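Local coordinates for protein 4-hydroxy-tetrahydrodipicolinate synthase (Thermotoga maritima, PDB 1O5K) that probably catalyses the Schiff-base condensation of pyruvate with aspartate-beta-semialdehyde to 4-hydroxy-tetrahydrodipicolinate, a step of lysine biosynthesis, at residues A[86-91]-A[109-114]; A[94-99]-A[131-136]; A[161-166]-A[190-195]; A[221-226]-A[269-274]; A[255-260]-A[294-299]. All coordinates share one frame; numbering follows the deposited sequence. Where two conformers were deposited one is given.

Contact 1: A[86-91]-A[109-114]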
# COMPACT_ATOMS: atom_id res chain seq x y z
N VAL A 86 -19.42 20.18 17.33
CA VAL A 86 -19.59 20.69 15.98
C VAL A 86 -18.29 20.55 15.19
O VAL A 86 -17.22 20.96 15.66
CB VAL A 86 -19.99 22.14 16.02
CG1 VAL A 86 -20.08 22.74 14.61
CG2 VAL A 86 -21.30 22.30 16.81
N GLY A 87 -18.37 19.91 14.05
CA GLY A 87 -17.27 19.90 13.11
C GLY A 87 -16.92 21.31 12.64
O GLY A 87 -17.78 22.04 12.23
N ALA A 88 -15.64 21.68 12.71
CA ALA A 88 -15.23 23.04 12.44
C ALA A 88 -13.82 23.12 11.81
O ALA A 88 -13.22 24.18 11.80
CB ALA A 88 -15.27 23.85 13.71
N GLY A 89 -13.30 22.01 11.33
CA GLY A 89 -11.93 21.99 10.81
C GLY A 89 -11.91 22.24 9.31
O GLY A 89 -12.75 21.72 8.57
N THR A 90 -10.97 23.05 8.85
CA THR A 90 -10.68 23.16 7.42
C THR A 90 -9.16 23.07 7.23
O THR A 90 -8.41 22.82 8.15
CB THR A 90 -11.24 24.46 6.77
OG1 THR A 90 -10.42 25.63 7.07
CG2 THR A 90 -12.61 24.81 7.31
N ASN A 91 -8.72 23.29 6.01
CA ASN A 91 -7.26 23.21 5.75
C ASN A 91 -6.55 24.55 5.81
O ASN A 91 -5.33 24.62 5.49
CB ASN A 91 -7.02 22.42 4.46
CG ASN A 91 -7.58 23.07 3.24
OD1 ASN A 91 -8.31 24.08 3.31
ND2 ASN A 91 -7.29 22.45 2.06
N ASN A 109 -20.81 22.59 22.60
CA ASN A 109 -20.14 22.11 23.81
C ASN A 109 -18.68 21.72 23.55
O ASN A 109 -17.90 21.46 24.47
CB ASN A 109 -20.93 20.96 24.42
CG ASN A 109 -22.39 21.33 24.69
OD1 ASN A 109 -23.31 20.74 24.11
ND2 ASN A 109 -22.61 22.30 25.57
N GLY A 110 -18.33 21.65 22.28
CA GLY A 110 -17.00 21.34 21.80
C GLY A 110 -16.94 21.43 20.29
O GLY A 110 -17.96 21.59 19.61
N VAL A 111 -15.73 21.31 19.75
CA VAL A 111 -15.60 21.23 18.31
C VAL A 111 -14.74 20.02 17.91
O VAL A 111 -13.78 19.61 18.65
CB VAL A 111 -14.99 22.54 17.68
CG1 VAL A 111 -15.99 23.67 17.61
CG2 VAL A 111 -13.75 22.93 18.43
N LEU A 112 -15.04 19.47 16.75
CA LEU A 112 -14.28 18.40 16.16
C LEU A 112 -13.50 19.01 15.00
O LEU A 112 -14.09 19.63 14.14
CB LEU A 112 -15.24 17.30 15.67
CG LEU A 112 -14.59 16.04 15.05
CD1 LEU A 112 -13.91 15.25 16.15
CD2 LEU A 112 -15.57 15.15 14.33
N VAL A 113 -12.18 18.94 15.05
CA VAL A 113 -11.36 19.67 14.09
C VAL A 113 -10.44 18.71 13.36
O VAL A 113 -9.43 18.23 13.91
CB VAL A 113 -10.53 20.74 14.80
CG1 VAL A 113 -9.61 21.45 13.86
CG2 VAL A 113 -11.42 21.74 15.53
N VAL A 114 -10.82 18.41 12.12
CA VAL A 114 -10.06 17.49 11.32
C VAL A 114 -8.68 18.08 11.03
O VAL A 114 -8.52 19.30 10.91
CB VAL A 114 -10.82 17.12 10.00
CG1 VAL A 114 -10.99 18.32 9.11
CG2 VAL A 114 -10.24 15.89 9.32
O HOH W 1 -13.68 18.93 11.34
O HOH W 2 -8.73 21.94 10.77
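With CG1 anti to its own carbonyl carbon (chi1 -75°), V111 holds that methyl against A88 CB at 4.0 Å, while A88, at psi 15°, bends its chain out of strand 84-87. The contact pairs the two parallel strands of a beta-alpha-beta unit of the TIM barrel, with helix 93-106 as the crossover. Main chain does most of the joining. V86 N donates to G110 O at 3.1 Å. V86 O takes L112 N at 2.9 Å from well above its carbonyl plane, and the CA-H of V111 points to the same oxygen. A88 N approaches L112 O at 2.9 Å, nearly along the C=O axis. V86 and V111 share one face of the sheet, packing on helices 64-78 and 93-106 respectively. L112 lies on the other face and touches Y144, the predicted proton donor/acceptor. V114 also packs on Y144. A side chain on G89 would run into V114 N. Beyond the paired residues, water 1 joins the chains, accepting from G89 N and V114 N and donating to L112 O. Farther on, water 2 donates to T90 O at 2.8 Å and to V114 O at 2.7 Å.

Contact 2: A[94-99]-A[131-136]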
# COMPACT_ATOMS: atom_id res chain seq x y z
N GLU A 94 -6.51 29.88 9.78
CA GLU A 94 -7.28 31.10 10.02
C GLU A 94 -8.76 30.82 9.89
O GLU A 94 -9.56 31.23 10.72
CB GLU A 94 -6.87 32.19 9.02
CG GLU A 94 -7.47 33.54 9.28
CD GLU A 94 -6.86 34.61 8.36
OE1 GLU A 94 -7.63 35.27 7.63
OE2 GLU A 94 -5.62 34.76 8.39
N LYS A 95 -9.12 30.12 8.84
CA LYS A 95 -10.54 29.86 8.57
C LYS A 95 -11.09 28.87 9.57
O LYS A 95 -12.24 28.99 9.97
CB LYS A 95 -10.76 29.27 7.17
CG LYS A 95 -12.25 28.98 6.83
CD LYS A 95 -13.11 30.22 6.89
CE LYS A 95 -14.61 29.88 6.93
NZ LYS A 95 -15.49 31.10 6.82
N THR A 96 -10.27 27.94 10.02
CA THR A 96 -10.67 26.99 11.05
C THR A 96 -11.02 27.72 12.34
O THR A 96 -12.04 27.47 12.96
CB THR A 96 -9.56 25.96 11.30
OG1 THR A 96 -9.37 25.12 10.14
CG2 THR A 96 -9.99 25.00 12.38
N LEU A 97 -10.18 28.67 12.76
CA LEU A 97 -10.49 29.43 13.94
C LEU A 97 -11.83 30.15 13.81
O LEU A 97 -12.62 30.18 14.73
CB LEU A 97 -9.35 30.39 14.28
CG LEU A 97 -9.62 31.25 15.53
CD1 LEU A 97 -9.94 30.38 16.77
CD2 LEU A 97 -8.46 32.15 15.74
N LYS A 98 -12.10 30.74 12.64
CA LYS A 98 -13.33 31.42 12.42
C LYS A 98 -14.51 30.48 12.64
O LYS A 98 -15.48 30.82 13.31
CB LYS A 98 -13.37 31.99 11.00
CG LYS A 98 -14.61 32.84 10.67
CD LYS A 98 -15.08 32.55 9.24
CE LYS A 98 -16.18 33.48 8.78
NZ LYS A 98 -15.73 34.90 8.79
N LEU A 99 -14.42 29.27 12.11
CA LEU A 99 -15.51 28.32 12.33
C LEU A 99 -15.65 27.87 13.77
O LEU A 99 -16.76 27.65 14.28
CB LEU A 99 -15.29 27.10 11.48
CG LEU A 99 -15.49 27.28 9.97
CD1 LEU A 99 -15.35 25.95 9.30
CD2 LEU A 99 -16.81 27.85 9.62
N LYS A 131 -2.36 24.38 18.09
CA LYS A 131 -1.93 25.35 19.11
C LYS A 131 -2.58 26.72 18.89
O LYS A 131 -3.10 27.38 19.82
CB LYS A 131 -0.42 25.52 19.09
CG LYS A 131 0.05 26.46 20.20
CD LYS A 131 1.46 26.20 20.64
CE LYS A 131 2.45 27.18 20.04
NZ LYS A 131 2.76 26.80 18.65
N TYR A 132 -2.50 27.19 17.66
CA TYR A 132 -3.08 28.46 17.27
C TYR A 132 -4.54 28.52 17.67
O TYR A 132 -5.00 29.49 18.28
CB TYR A 132 -2.97 28.71 15.78
CG TYR A 132 -3.43 30.08 15.32
CD1 TYR A 132 -2.58 31.18 15.38
CD2 TYR A 132 -4.71 30.28 14.82
CE1 TYR A 132 -3.00 32.45 14.95
CE2 TYR A 132 -5.14 31.54 14.42
CZ TYR A 132 -4.27 32.61 14.47
OH TYR A 132 -4.68 33.84 14.05
N ILE A 133 -5.28 27.47 17.33
CA ILE A 133 -6.70 27.42 17.64
C ILE A 133 -6.99 27.33 19.15
O ILE A 133 -7.79 28.09 19.71
CB ILE A 133 -7.35 26.26 16.89
CG1 ILE A 133 -7.13 26.43 15.36
CG2 ILE A 133 -8.79 26.19 17.20
CD1 ILE A 133 -7.30 25.14 14.55
N SER A 134 -6.27 26.43 19.79
CA SER A 134 -6.38 26.18 21.24
C SER A 134 -6.18 27.47 22.04
O SER A 134 -6.88 27.71 23.01
CB SER A 134 -5.38 25.08 21.64
OG SER A 134 -5.15 24.99 23.04
N GLU A 135 -5.20 28.28 21.64
CA GLU A 135 -4.84 29.50 22.40
C GLU A 135 -5.90 30.58 22.23
O GLU A 135 -5.84 31.60 22.89
CB GLU A 135 -3.47 30.04 21.96
CG GLU A 135 -2.33 29.07 22.22
CD GLU A 135 -0.97 29.58 21.70
OE1 GLU A 135 -0.92 30.35 20.68
OE2 GLU A 135 0.06 29.15 22.29
N ARG A 136 -6.87 30.36 21.34
CA ARG A 136 -7.82 31.38 20.96
C ARG A 136 -9.29 31.01 21.15
O ARG A 136 -10.15 31.73 20.69
CB ARG A 136 -7.55 31.78 19.51
CG ARG A 136 -6.34 32.63 19.38
CD ARG A 136 -5.78 32.81 17.94
NE ARG A 136 -4.54 33.59 17.97
CZ ARG A 136 -3.33 33.14 18.31
NH1 ARG A 136 -3.12 31.88 18.68
NH2 ARG A 136 -2.29 33.96 18.28
O HOH W 3 -4.26 33.68 10.88
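Two neighbouring helices in the outer layer of the TIM barrel, 93-106 and 123-134, meet here through side chains near the end of the latter. L97 contributes more to the contact than any other residue. Its CG stands anti to the backbone N (chi1 179°), which sends both methyls across to the other segment. CD2 lies 3.6 Å from Y132 CE2 and 3.5 Å from R136 CD, and the L97 side chain crosses both at about a right angle. CD1 lies 3.9 Å from R136 CB. An alanine at L97 would remove both methyls and would probably loosen the packing of Y132 and R136 against helix 93-106.

On the barrel side of L97, T96 CG2 presses on I133 CD1 at 3.5 Å, a close fit for two methyl groups. The T96 hydroxyl takes no part; OG1 is hydrogen-bonded to S92 O and to T90 N. The R136 guanidinium lies against one face of the Y132 ring, offset so that Y132 CE1 sits over the guanidinium centre and NE near the ring's rim. NH1 donates to Y132 O at 3.1 Å, in the carbonyl plane and on a lone pair. A salt bridge with E135, weak as a hydrogen bond, further steadies NH1. At the outer rim, water 3 donates to E94 OE2 and lies 3.2 Å from Y132 OH, a polar link beside the apolar contact. I133 also rests on I141 of strand 141-144, so the contact sits directly outside the sheet, as between successive helices of an alpha/beta barrel.

Contact 3: A[161-166]-A[190-195]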
# COMPACT_ATOMS: atom_id res chain seq x y z
N ARG A 161 2.00 14.98 21.97
CA ARG A 161 2.59 16.32 22.23
C ARG A 161 1.46 17.36 22.39
O ARG A 161 1.45 18.22 23.28
CB ARG A 161 3.47 16.65 21.04
CG ARG A 161 4.20 17.87 21.16
CD ARG A 161 5.06 18.12 19.94
NE ARG A 161 5.78 19.35 20.18
CZ ARG A 161 6.21 20.17 19.25
NH1 ARG A 161 6.07 19.87 17.97
NH2 ARG A 161 6.84 21.28 19.63
N ILE A 162 0.48 17.24 21.51
CA ILE A 162 -0.76 18.03 21.61
C ILE A 162 -1.50 17.84 22.94
O ILE A 162 -1.86 18.83 23.60
CB ILE A 162 -1.68 17.71 20.40
CG1 ILE A 162 -1.07 18.31 19.11
CG2 ILE A 162 -3.12 18.21 20.62
CD1 ILE A 162 -1.67 17.75 17.88
N ALA A 163 -1.74 16.59 23.33
CA ALA A 163 -2.24 16.24 24.68
C ALA A 163 -1.46 16.91 25.81
O ALA A 163 -2.04 17.50 26.71
CB ALA A 163 -2.23 14.73 24.87
N ALA A 164 -0.14 16.77 25.77
CA ALA A 164 0.71 17.31 26.81
C ALA A 164 0.59 18.80 26.90
O ALA A 164 0.60 19.35 28.00
CB ALA A 164 2.16 16.95 26.57
N ASP A 165 0.53 19.47 25.75
CA ASP A 165 0.74 20.94 25.73
C ASP A 165 -0.53 21.79 25.66
O ASP A 165 -0.52 22.93 26.11
CB ASP A 165 1.64 21.36 24.54
CG ASP A 165 3.04 20.79 24.61
OD1 ASP A 165 3.43 20.21 25.65
OD2 ASP A 165 3.82 20.85 23.63
N LEU A 166 -1.60 21.29 25.07
CA LEU A 166 -2.73 22.16 24.70
C LEU A 166 -3.92 21.75 25.53
O LEU A 166 -4.59 20.78 25.23
CB LEU A 166 -3.01 22.04 23.21
CG LEU A 166 -1.77 22.21 22.30
CD1 LEU A 166 -2.21 22.00 20.84
CD2 LEU A 166 -1.08 23.58 22.55
N LYS A 190 -2.43 9.11 26.67
CA LYS A 190 -2.85 8.97 28.04
C LYS A 190 -1.70 8.98 28.97
O LYS A 190 -1.83 9.36 30.12
CB LYS A 190 -3.69 7.70 28.23
CG LYS A 190 -5.08 7.92 27.63
CD LYS A 190 -6.02 6.74 27.74
CE LYS A 190 -7.34 6.98 26.97
NZ LYS A 190 -8.31 7.94 27.66
N GLN A 191 -0.54 8.58 28.47
CA GLN A 191 0.69 8.79 29.22
C GLN A 191 1.05 10.27 29.33
O GLN A 191 1.67 10.70 30.32
CB GLN A 191 1.84 8.07 28.57
CG GLN A 191 1.88 6.59 28.77
CD GLN A 191 3.18 5.98 28.19
OE1 GLN A 191 4.27 6.53 28.41
NE2 GLN A 191 3.05 4.87 27.44
N ALA A 192 0.73 11.05 28.31
CA ALA A 192 1.03 12.50 28.36
C ALA A 192 0.02 13.20 29.24
O ALA A 192 0.38 14.07 30.02
CB ALA A 192 1.02 13.11 27.01
N ARG A 193 -1.22 12.75 29.20
CA ARG A 193 -2.27 13.32 30.02
C ARG A 193 -3.36 12.28 30.26
O ARG A 193 -4.06 11.85 29.36
CB ARG A 193 -2.78 14.50 29.27
CG ARG A 193 -3.81 15.35 29.90
CD ARG A 193 -3.96 16.57 29.03
NE ARG A 193 -5.31 16.95 28.79
CZ ARG A 193 -5.70 17.75 27.82
NH1 ARG A 193 -4.82 18.28 26.96
NH2 ARG A 193 -6.97 18.04 27.72
N SER A 194 -3.49 11.88 31.51
CA SER A 194 -4.26 10.69 31.84
C SER A 194 -5.73 10.79 31.48
O SER A 194 -6.38 9.77 31.27
CB SER A 194 -4.11 10.38 33.33
OG SER A 194 -4.64 11.44 34.10
N ASP A 195 -6.24 12.02 31.37
CA ASP A 195 -7.65 12.30 31.11
C ASP A 195 -7.94 12.57 29.61
O ASP A 195 -9.07 12.92 29.23
CB ASP A 195 -8.07 13.54 31.94
CG ASP A 195 -7.09 14.69 31.78
OD1 ASP A 195 -6.13 14.78 32.58
OD2 ASP A 195 -7.13 15.51 30.85
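The C-terminal ends of helices 156-165 and 179-192, neighbours in the outer helical layer of the TIM barrel, are tied together by one arginine and otherwise only brush past each other. The tight part is R193, the residue where the chain leaves helix 179-192. Its CG stands anti to the backbone N (chi1 -176°), which with an extended chi2 lays CD 3.2 Å from A163 O; the bend at chi3 (136°) then turns the guanidinium toward the end of helix 156-165. NH1 grips two main-chain oxygens. It reaches A163 O at 2.9 Å, in the carbonyl plane and on a lone pair, and L166 O at 3.0 Å from above that carbonyl's plane along a more bent bond. Both oxygens sit near the guanidinium plane. The positive charge at a helix C-terminus is likely to be favoured by the partial negative charge gathered there. A weak hydrogen bond from NH2 to V169 O extends the grip to strand 169-171. A leucine at R193 would lose these bonds and would probably leave the two helix ends joined by little more than alanine methyls.

Those methyls make the looser part, partly exposed at A164 and A192 though A163 is buried. A192 CB lies 4.0 Å from A164 CB and 4.2 Å from A163 CB, ordinary contact between small groups that interlocks little. The L166 side chain packs instead on helix 123-134. The guanidinium is fixed from its other edge by exposed D195, whose OD2 uses its syn lone pair to accept from R193 NE at 3.1 Å in a salt bridge.

Contact 4: A[221-226]-A[269-274]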
# COMPACT_ATOMS: atom_id res chain seq x y z
N VAL A 221 -22.53 4.16 12.24
CA VAL A 221 -23.52 3.11 12.43
C VAL A 221 -24.61 3.47 13.43
O VAL A 221 -25.75 3.02 13.28
CB VAL A 221 -22.85 1.74 12.89
CG1 VAL A 221 -23.91 0.71 13.11
CG2 VAL A 221 -21.86 1.19 11.84
N SER A 222 -24.27 4.21 14.49
CA SER A 222 -25.26 4.62 15.43
C SER A 222 -26.39 5.49 14.85
O SER A 222 -27.41 5.65 15.52
CB SER A 222 -24.64 5.36 16.61
OG SER A 222 -23.94 6.54 16.21
N ASN A 223 -26.22 6.06 13.65
CA ASN A 223 -27.36 6.73 13.02
C ASN A 223 -28.55 5.79 12.87
O ASN A 223 -29.70 6.19 13.03
CB ASN A 223 -26.99 7.24 11.64
CG ASN A 223 -26.26 8.59 11.67
OD1 ASN A 223 -26.91 9.66 11.67
ND2 ASN A 223 -24.92 8.55 11.63
N VAL A 224 -28.27 4.53 12.54
CA VAL A 224 -29.32 3.55 12.32
C VAL A 224 -29.50 2.58 13.45
O VAL A 224 -30.62 2.14 13.70
CB VAL A 224 -29.15 2.78 10.98
CG1 VAL A 224 -29.19 3.76 9.79
CG2 VAL A 224 -27.90 1.97 10.96
N ALA A 225 -28.41 2.28 14.16
CA ALA A 225 -28.45 1.30 15.24
C ALA A 225 -27.84 1.85 16.52
O ALA A 225 -26.85 1.30 17.03
CB ALA A 225 -27.68 0.07 14.77
N PRO A 226 -28.41 2.92 17.07
CA PRO A 226 -27.85 3.56 18.25
C PRO A 226 -27.80 2.65 19.46
O PRO A 226 -26.80 2.62 20.15
CB PRO A 226 -28.77 4.77 18.47
CG PRO A 226 -30.05 4.38 17.82
CD PRO A 226 -29.61 3.62 16.60
N ALA A 269 -29.00 6.19 2.50
CA ALA A 269 -29.92 5.22 1.85
C ALA A 269 -30.61 4.32 2.90
O ALA A 269 -31.79 4.06 2.82
CB ALA A 269 -29.21 4.41 0.76
N ALA A 270 -29.85 3.91 3.91
CA ALA A 270 -30.34 3.16 5.05
C ALA A 270 -31.42 3.93 5.86
O ALA A 270 -32.50 3.40 6.15
CB ALA A 270 -29.14 2.75 5.96
N LEU A 271 -31.12 5.18 6.21
CA LEU A 271 -32.10 6.03 6.92
C LEU A 271 -33.37 6.23 6.10
O LEU A 271 -34.51 6.24 6.65
CB LEU A 271 -31.44 7.36 7.29
CG LEU A 271 -30.43 7.17 8.45
CD1 LEU A 271 -29.58 8.41 8.54
CD2 LEU A 271 -31.13 6.95 9.74
N ASN A 272 -33.21 6.34 4.80
CA ASN A 272 -34.40 6.44 3.95
C ASN A 272 -35.25 5.14 3.94
O ASN A 272 -36.52 5.17 4.04
CB ASN A 272 -33.98 6.80 2.52
CG ASN A 272 -35.15 6.86 1.56
OD1 ASN A 272 -35.21 6.07 0.63
ND2 ASN A 272 -36.06 7.81 1.76
N LEU A 273 -34.58 4.00 3.81
CA LEU A 273 -35.29 2.72 3.86
C LEU A 273 -36.08 2.63 5.18
O LEU A 273 -37.20 2.15 5.21
CB LEU A 273 -34.31 1.55 3.76
CG LEU A 273 -33.72 1.27 2.39
CD1 LEU A 273 -32.57 0.27 2.50
CD2 LEU A 273 -34.74 0.74 1.42
N MET A 274 -35.49 3.15 6.25
CA MET A 274 -36.10 3.10 7.56
C MET A 274 -37.20 4.15 7.75
O MET A 274 -37.87 4.13 8.75
CB MET A 274 -35.03 3.21 8.66
CG MET A 274 -34.19 1.96 8.72
SD MET A 274 -32.69 2.20 9.75
CE MET A 274 -33.41 1.87 11.26
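V224 is the centre of the contact. Its CG1 meets L271 CD2 at 3.7 Å. The same methyl lies 4.0 Å from A270 CB and also touches M274 SD, so it faces three residues of segment 269-274. The sulphur touches V224 CB as well. M274 bends at chi3 (85°), placing CE 3.7 Å from V224 O, and runs across V224 at about a right angle. L271 CD2 reaches on to N223 O at 3.7 Å.

The next shell fixes the loop. V221 O accepts from both V224 N and A225 N, winding the chain into a helical turn that turns N223 and V224 toward the helix. The N223 amide is held from both ends: ND2 donates to A20 O and V220 O, and OD1 accepts from V22 N. V224 O accepts from Y41 OH. Here the packing borders the active site, since the N223 side chain lies about 4 Å from that of T56, a predicted pyruvate-binding residue.

In the TIM-barrel fold, the loop carries the chain from strand 216-219 to helix 226-237, with A225 at the N-cap position. Helix 265-273 packs against this loop, while helix 32-44 touches N223 and M274, helix 241-257 touches V224, and helix 290-302 backs A270 and L273.

Contact 5: A[255-260]-A[294-299]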
# COMPACT_ATOMS: atom_id res chain seq x y z
N MET A 255 -21.83 -2.72 9.77
CA MET A 255 -20.65 -1.87 9.77
C MET A 255 -20.02 -1.84 8.39
O MET A 255 -19.69 -0.77 7.88
CB MET A 255 -19.66 -2.35 10.82
CG MET A 255 -20.11 -2.06 12.22
SD MET A 255 -18.87 -2.73 13.39
CE MET A 255 -19.60 -2.24 14.96
N LYS A 256 -19.90 -3.00 7.76
CA LYS A 256 -19.27 -3.09 6.44
C LYS A 256 -20.16 -2.49 5.34
O LYS A 256 -19.68 -1.75 4.47
CB LYS A 256 -18.93 -4.54 6.10
CG LYS A 256 -17.97 -5.12 7.16
CD LYS A 256 -16.62 -4.36 7.21
CE LYS A 256 -15.88 -4.56 8.53
NZ LYS A 256 -14.36 -4.43 8.40
N ALA A 257 -21.46 -2.80 5.40
CA ALA A 257 -22.38 -2.33 4.38
C ALA A 257 -22.44 -0.81 4.30
O ALA A 257 -22.69 -0.25 3.21
CB ALA A 257 -23.76 -2.90 4.60
N LEU A 258 -22.26 -0.14 5.45
CA LEU A 258 -22.38 1.30 5.48
C LEU A 258 -21.18 2.01 4.83
O LEU A 258 -21.15 3.21 4.68
CB LEU A 258 -22.62 1.76 6.96
CG LEU A 258 -24.01 1.45 7.47
CD1 LEU A 258 -24.14 1.87 8.92
CD2 LEU A 258 -25.14 2.14 6.62
N PHE A 259 -20.19 1.24 4.39
CA PHE A 259 -19.06 1.79 3.70
C PHE A 259 -18.75 1.16 2.37
O PHE A 259 -17.68 1.36 1.83
CB PHE A 259 -17.86 1.75 4.66
CG PHE A 259 -18.09 2.56 5.86
CD1 PHE A 259 -17.72 3.88 5.88
CD2 PHE A 259 -18.74 2.02 6.97
CE1 PHE A 259 -17.95 4.67 7.02
CE2 PHE A 259 -18.97 2.80 8.09
CZ PHE A 259 -18.57 4.12 8.10
N VAL A 260 -19.72 0.47 1.76
CA VAL A 260 -19.49 -0.08 0.42
C VAL A 260 -19.38 1.04 -0.63
O VAL A 260 -18.84 0.82 -1.70
CB VAL A 260 -20.51 -1.15 0.02
CG1 VAL A 260 -20.38 -2.36 0.94
CG2 VAL A 260 -21.95 -0.63 0.09
N GLU A 294 -29.96 -2.58 -2.04
CA GLU A 294 -30.41 -3.97 -1.94
C GLU A 294 -29.69 -4.65 -0.77
O GLU A 294 -30.32 -5.33 0.04
CB GLU A 294 -30.05 -4.62 -3.28
CG GLU A 294 -30.59 -5.94 -3.73
CD GLU A 294 -30.07 -6.14 -5.17
OE1 GLU A 294 -30.79 -5.77 -6.13
OE2 GLU A 294 -28.86 -6.51 -5.32
N LEU A 295 -28.39 -4.41 -0.66
CA LEU A 295 -27.56 -4.96 0.43
C LEU A 295 -28.00 -4.37 1.77
O LEU A 295 -28.23 -5.08 2.74
CB LEU A 295 -26.08 -4.62 0.18
CG LEU A 295 -25.10 -4.84 1.34
CD1 LEU A 295 -25.05 -6.31 1.65
CD2 LEU A 295 -23.73 -4.31 1.00
N LEU A 296 -28.08 -3.06 1.83
CA LEU A 296 -28.55 -2.44 3.05
C LEU A 296 -29.93 -3.01 3.48
O LEU A 296 -30.12 -3.32 4.66
CB LEU A 296 -28.63 -0.93 2.87
CG LEU A 296 -27.27 -0.26 2.72
CD1 LEU A 296 -27.56 1.13 2.18
CD2 LEU A 296 -26.52 -0.24 4.05
N ARG A 297 -30.87 -3.16 2.54
CA ARG A 297 -32.21 -3.61 2.90
C ARG A 297 -32.12 -4.98 3.59
O ARG A 297 -32.75 -5.24 4.65
CB ARG A 297 -33.12 -3.69 1.65
CG ARG A 297 -34.57 -3.78 2.01
CD ARG A 297 -35.54 -3.99 0.88
NE ARG A 297 -35.81 -2.77 0.13
CZ ARG A 297 -35.23 -2.44 -1.01
NH1 ARG A 297 -34.33 -3.23 -1.58
NH2 ARG A 297 -35.57 -1.30 -1.60
N ASN A 298 -31.28 -5.84 3.03
CA ASN A 298 -31.08 -7.20 3.56
C ASN A 298 -30.44 -7.21 4.93
O ASN A 298 -30.90 -7.88 5.83
CB ASN A 298 -30.21 -8.00 2.59
CG ASN A 298 -31.00 -8.46 1.35
OD1 ASN A 298 -32.23 -8.52 1.37
ND2 ASN A 298 -30.28 -8.72 0.26
N VAL A 299 -29.36 -6.46 5.05
CA VAL A 299 -28.62 -6.34 6.29
C VAL A 299 -29.47 -5.68 7.37
O VAL A 299 -29.44 -6.10 8.54
CB VAL A 299 -27.30 -5.55 6.07
CG1 VAL A 299 -26.72 -5.10 7.36
CG2 VAL A 299 -26.26 -6.42 5.33
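A single methyl fills the main hollow between helix 241-257 and helix 290-302. A257 CB points at the second helix and settles among three side chains. It lies 3.9 Å from both L295 CD2 and L296 CD2. V299 CG2 stands a little farther from A257 CB, at 4.4 Å. The leucines come at it from different directions. L295 has CG anti to the backbone N (chi1 167°), whereas L296 has CG anti to the carbonyl carbon (chi1 -68°); their different first torsions let both CD2 methyls reach A257 CB.

Each leucine tip in turn fits a notch in the first segment. L295 CD2 lies between A257 CB and V260 CG1, the latter at 3.9 Å, with L295 and V260 meeting tip to tip. L296 CD2 lies between A257 CB and L258 CD2, which it meets at 3.8 Å as the two side chains cross at about a right angle. Helix 241-257 ends here, and a type I turn from A257 to V260 brings V260 to the side of A257, making the notch that takes L295. The surface is wholly apolar, buried around A257, L258 and L296 and more open at V260. K256 NZ, outside it, forms salt bridges to D204 and to D180 of a third subunit.

Within the fold, the contact joins helices of the C-terminal part that follows the barrel. M255 packs on helix 226-237, L258 leans on helix 265-273 through V267 and A270, and L296 rests on A269 of that helix.

How the contacts relate
Contacts 1 and 2 interleave along the chain; contact 3 comes after both. Contact 1 is in the parallel sheet of the TIM barrel, and contact 2, its centre 10 Å away, shares helix 93-106 with that beta-alpha-beta unit and touches it through T90 and T96. Contact 3, 19 Å from both, reaches contact 2 where L166 packs on K131 and S134. Contacts 4 and 5 come later in the chain, across the chain's centre from contacts 1, 2 and 3; their centres are 10 Å apart, their segments interleave, and V221 packs on M255 and L258. Contact 4 joins the barrel's 221-226 loop to the C-terminal helices, which contact 5 packs together. Contacts 1 and 4 are each close to predicted active-site residues.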